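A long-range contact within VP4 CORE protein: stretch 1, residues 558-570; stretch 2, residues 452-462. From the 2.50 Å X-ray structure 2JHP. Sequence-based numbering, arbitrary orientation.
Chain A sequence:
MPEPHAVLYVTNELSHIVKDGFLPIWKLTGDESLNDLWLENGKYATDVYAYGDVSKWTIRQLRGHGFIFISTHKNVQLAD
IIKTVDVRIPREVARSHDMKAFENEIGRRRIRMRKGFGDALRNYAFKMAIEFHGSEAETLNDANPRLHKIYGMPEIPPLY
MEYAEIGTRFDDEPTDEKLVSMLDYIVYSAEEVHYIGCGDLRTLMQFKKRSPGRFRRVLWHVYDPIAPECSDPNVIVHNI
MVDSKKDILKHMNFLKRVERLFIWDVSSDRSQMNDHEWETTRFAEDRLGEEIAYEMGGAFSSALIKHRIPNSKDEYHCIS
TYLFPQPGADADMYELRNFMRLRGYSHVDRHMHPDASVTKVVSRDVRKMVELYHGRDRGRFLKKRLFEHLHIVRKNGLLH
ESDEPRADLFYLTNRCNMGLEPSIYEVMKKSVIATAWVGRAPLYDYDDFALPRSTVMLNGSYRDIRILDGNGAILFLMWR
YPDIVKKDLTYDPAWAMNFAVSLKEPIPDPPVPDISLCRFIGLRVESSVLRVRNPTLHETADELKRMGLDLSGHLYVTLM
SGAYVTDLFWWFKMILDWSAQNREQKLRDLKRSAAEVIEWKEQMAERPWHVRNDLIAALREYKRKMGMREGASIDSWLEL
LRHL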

# COMPACT_ATOMS: atom_id res chain seq x y z
N THR A 558 14.19 8.15 25.92
CA THR A 558 13.32 7.77 24.80
C THR A 558 13.31 8.84 23.71
O THR A 558 13.51 8.53 22.54
CB THR A 558 11.86 7.47 25.23
OG1 THR A 558 11.40 8.49 26.12
CG2 THR A 558 11.76 6.12 25.93
N LEU A 559 13.11 10.10 24.11
CA LEU A 559 13.16 11.23 23.17
C LEU A 559 14.55 11.49 22.56
O LEU A 559 14.71 11.57 21.33
CB LEU A 559 12.66 12.49 23.86
CG LEU A 559 11.16 12.66 24.01
CD1 LEU A 559 10.87 13.87 24.89
CD2 LEU A 559 10.49 12.80 22.65
N MET A 560 15.55 11.62 23.43
CA MET A 560 16.88 12.04 23.04
C MET A 560 17.59 10.97 22.21
O MET A 560 18.45 11.29 21.41
CB MET A 560 17.69 12.40 24.28
CG MET A 560 18.93 13.24 24.04
SD MET A 560 18.59 14.93 23.56
CE MET A 560 17.92 15.60 25.07
N SER A 561 17.20 9.71 22.38
CA SER A 561 17.83 8.61 21.64
C SER A 561 17.50 8.62 20.15
O SER A 561 18.32 8.17 19.34
CB SER A 561 17.43 7.26 22.24
OG SER A 561 16.05 7.01 22.08
N GLY A 562 16.32 9.11 19.79
CA GLY A 562 15.83 9.09 18.42
C GLY A 562 15.52 7.67 17.95
O GLY A 562 15.31 7.43 16.76
N ALA A 563 15.46 6.75 18.90
CA ALA A 563 15.30 5.34 18.62
C ALA A 563 13.85 4.84 18.72
O ALA A 563 13.54 3.75 18.22
CB ALA A 563 16.21 4.54 19.54
N TYR A 564 12.97 5.62 19.35
CA TYR A 564 11.57 5.18 19.58
C TYR A 564 10.50 6.12 19.05
O TYR A 564 10.71 7.34 18.97
CB TYR A 564 11.30 4.89 21.07
CG TYR A 564 12.37 4.02 21.68
CD1 TYR A 564 13.40 4.58 22.43
CD2 TYR A 564 12.39 2.64 21.45
CE1 TYR A 564 14.40 3.80 22.96
CE2 TYR A 564 13.41 1.84 22.01
CZ TYR A 564 14.39 2.43 22.75
OH TYR A 564 15.37 1.64 23.27
N VAL A 565 9.37 5.53 18.67
CA VAL A 565 8.14 6.28 18.39
C VAL A 565 6.99 5.69 19.19
O VAL A 565 6.50 4.61 18.87
CB VAL A 565 7.75 6.25 16.89
CG1 VAL A 565 6.47 7.03 16.66
CG2 VAL A 565 8.89 6.78 16.01
N THR A 566 6.57 6.39 20.23
CA THR A 566 5.36 6.01 20.97
C THR A 566 4.47 7.23 21.21
O THR A 566 4.88 8.36 20.91
CB THR A 566 5.70 5.29 22.29
OG1 THR A 566 4.53 4.63 22.79
CG2 THR A 566 6.24 6.29 23.35
N ASP A 567 3.27 7.01 21.75
CA ASP A 567 2.26 8.08 21.90
C ASP A 567 2.38 8.81 23.24
O ASP A 567 2.03 8.26 24.29
CB ASP A 567 0.84 7.54 21.65
CG ASP A 567 -0.20 8.66 21.52
OD1 ASP A 567 -0.00 9.57 20.70
OD2 ASP A 567 -1.24 8.62 22.22
N LEU A 568 2.85 10.05 23.18
CA LEU A 568 2.99 10.90 24.36
C LEU A 568 1.68 11.11 25.10
O LEU A 568 1.62 10.97 26.32
CB LEU A 568 3.61 12.25 24.00
CG LEU A 568 5.13 12.27 23.80
CD1 LEU A 568 5.60 13.70 23.59
CD2 LEU A 568 5.87 11.64 24.98
N PHE A 569 0.63 11.46 24.37
CA PHE A 569 -0.66 11.78 25.00
C PHE A 569 -1.19 10.61 25.81
O PHE A 569 -1.53 10.76 26.97
CB PHE A 569 -1.69 12.18 23.95
CG PHE A 569 -2.51 13.36 24.34
CD1 PHE A 569 -2.49 14.52 23.57
CD2 PHE A 569 -3.27 13.33 25.49
CE1 PHE A 569 -3.24 15.63 23.95
CE2 PHE A 569 -4.00 14.41 25.86
CZ PHE A 569 -4.00 15.57 25.09
N TRP A 570 -1.26 9.44 25.18
CA TRP A 570 -1.68 8.21 25.85
C TRP A 570 -0.72 7.83 26.99
O TRP A 570 -1.16 7.44 28.08
CB TRP A 570 -1.80 7.11 24.79
CG TRP A 570 -2.07 5.74 25.27
CD1 TRP A 570 -2.41 5.35 26.53
CD2 TRP A 570 -2.07 4.55 24.47
NE1 TRP A 570 -2.60 3.99 26.57
CE2 TRP A 570 -2.40 3.48 25.32
CE3 TRP A 570 -1.83 4.30 23.11
CZ2 TRP A 570 -2.48 2.16 24.86
CZ3 TRP A 570 -1.91 2.98 22.65
CH2 TRP A 570 -2.24 1.94 23.53
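Stretch 2 452-462: PRSTVMLNGSY

A single helix can organise an irregular chain segment by offering an apolar side along its length, with polar groups at its start and just beyond its end, and residues 452-462 of VP4 CORE protein illustrate the arrangement. Arg 453 to Gly 460 are helical, and the two stretches run in the same general direction, since Leu 559 lies by Ser 454 (CA to CA, 5.2 Å) and Phe 569 by Ser 461 (CA to CA, 6.0 Å).

Stretch 1 enters as the end of a helix. Leu 559 turns its CD2 to Met 457 CE and Leu 458 CD1, 4.1 Å from each. Gly 562, with positive phi, is the first residue to leave helical geometry, and its carbonyl O accepts a hydrogen bond from Arg 453 NH2 at 2.8 Å; the arginine, t at chi2 and chi3, passes Ala 563 on its way to Gly 562, and the Ala 563 O lies over one guanidinium face. The loop then follows the helix: Val 565 CG2 packs 3.4 Å from Arg 453 CG, and Thr 566 O approaches Met 457 CG at 3.3 Å. Asp 567 caps the next helix, its OD2 accepting from Trp 570 N, while OD1 takes the hydroxyl of Ser 461 (OG to OD1, 2.7 Å). Leu 568 CD2 meets Met 457 CE at 3.7 Å, so this methionine methyl bridges both leucines. Finally, Phe 569 N donates to Ser 461 OG at 3.1 Å, completing a polar relay where the second helix starts.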

# COMPACT_ATOMS: atom_id res chain seq x y z
N PRO A 452 12.77 12.84 11.88
CA PRO A 452 13.27 12.54 13.22
C PRO A 452 12.16 11.99 14.11
O PRO A 452 11.11 12.61 14.23
CB PRO A 452 13.74 13.92 13.72
CG PRO A 452 14.05 14.69 12.49
CD PRO A 452 13.03 14.24 11.49
N ARG A 453 12.39 10.82 14.70
CA ARG A 453 11.40 10.17 15.59
C ARG A 453 10.86 11.04 16.71
O ARG A 453 9.66 11.05 16.98
CB ARG A 453 11.98 8.90 16.21
CG ARG A 453 12.08 7.74 15.26
CD ARG A 453 12.44 6.51 16.02
NE ARG A 453 12.52 5.36 15.14
CZ ARG A 453 13.61 5.01 14.46
NH1 ARG A 453 13.57 3.94 13.67
NH2 ARG A 453 14.73 5.72 14.56
N SER A 454 11.76 11.77 17.37
CA SER A 454 11.37 12.60 18.51
C SER A 454 10.49 13.74 18.06
O SER A 454 9.56 14.13 18.76
CB SER A 454 12.60 13.11 19.26
OG SER A 454 13.35 14.02 18.46
N THR A 455 10.76 14.27 16.87
CA THR A 455 9.92 15.32 16.29
C THR A 455 8.52 14.78 15.97
O THR A 455 7.51 15.45 16.21
CB THR A 455 10.59 15.93 15.03
OG1 THR A 455 11.95 16.25 15.33
CG2 THR A 455 9.89 17.21 14.61
N VAL A 456 8.47 13.55 15.44
CA VAL A 456 7.22 12.88 15.10
C VAL A 456 6.38 12.76 16.36
O VAL A 456 5.25 13.23 16.40
CB VAL A 456 7.46 11.47 14.49
CG1 VAL A 456 6.14 10.78 14.20
CG2 VAL A 456 8.28 11.55 13.22
N MET A 457 6.96 12.13 17.39
CA MET A 457 6.34 12.01 18.71
C MET A 457 5.77 13.32 19.25
O MET A 457 4.63 13.38 19.72
CB MET A 457 7.35 11.47 19.71
CG MET A 457 7.51 9.98 19.69
SD MET A 457 8.68 9.42 20.93
CE MET A 457 7.80 9.73 22.45
N LEU A 458 6.58 14.38 19.18
CA LEU A 458 6.21 15.67 19.75
C LEU A 458 5.14 16.43 18.95
O LEU A 458 4.37 17.21 19.51
CB LEU A 458 7.46 16.52 20.01
CG LEU A 458 8.40 15.94 21.07
CD1 LEU A 458 9.82 16.43 20.95
CD2 LEU A 458 7.87 16.23 22.46
N ASN A 459 5.09 16.20 17.64
CA ASN A 459 4.14 16.87 16.76
C ASN A 459 2.90 16.06 16.48
O ASN A 459 1.82 16.61 16.33
CB ASN A 459 4.79 17.19 15.42
CG ASN A 459 5.90 18.22 15.53
OD1 ASN A 459 6.19 18.72 16.61
ND2 ASN A 459 6.52 18.52 14.40
N GLY A 460 3.08 14.74 16.39
CA GLY A 460 2.04 13.83 15.92
C GLY A 460 0.91 13.55 16.89
O GLY A 460 -0.22 13.35 16.47
N SER A 461 1.22 13.54 18.18
CA SER A 461 0.28 13.10 19.20
C SER A 461 -0.76 14.15 19.60
O SER A 461 -0.41 15.23 20.08
CB SER A 461 1.01 12.61 20.44
OG SER A 461 0.10 12.19 21.45
N TYR A 462 -2.03 13.82 19.37
CA TYR A 462 -3.14 14.66 19.82
C TYR A 462 -4.16 13.83 20.57
O TYR A 462 -4.17 12.60 20.50
CB TYR A 462 -3.82 15.36 18.64
CG TYR A 462 -2.94 16.35 17.92
CD1 TYR A 462 -2.09 15.94 16.89
CD2 TYR A 462 -2.97 17.71 18.26
CE1 TYR A 462 -1.29 16.84 16.22
CE2 TYR A 462 -2.15 18.64 17.58
CZ TYR A 462 -1.31 18.18 16.56
OH TYR A 462 -0.51 19.06 15.88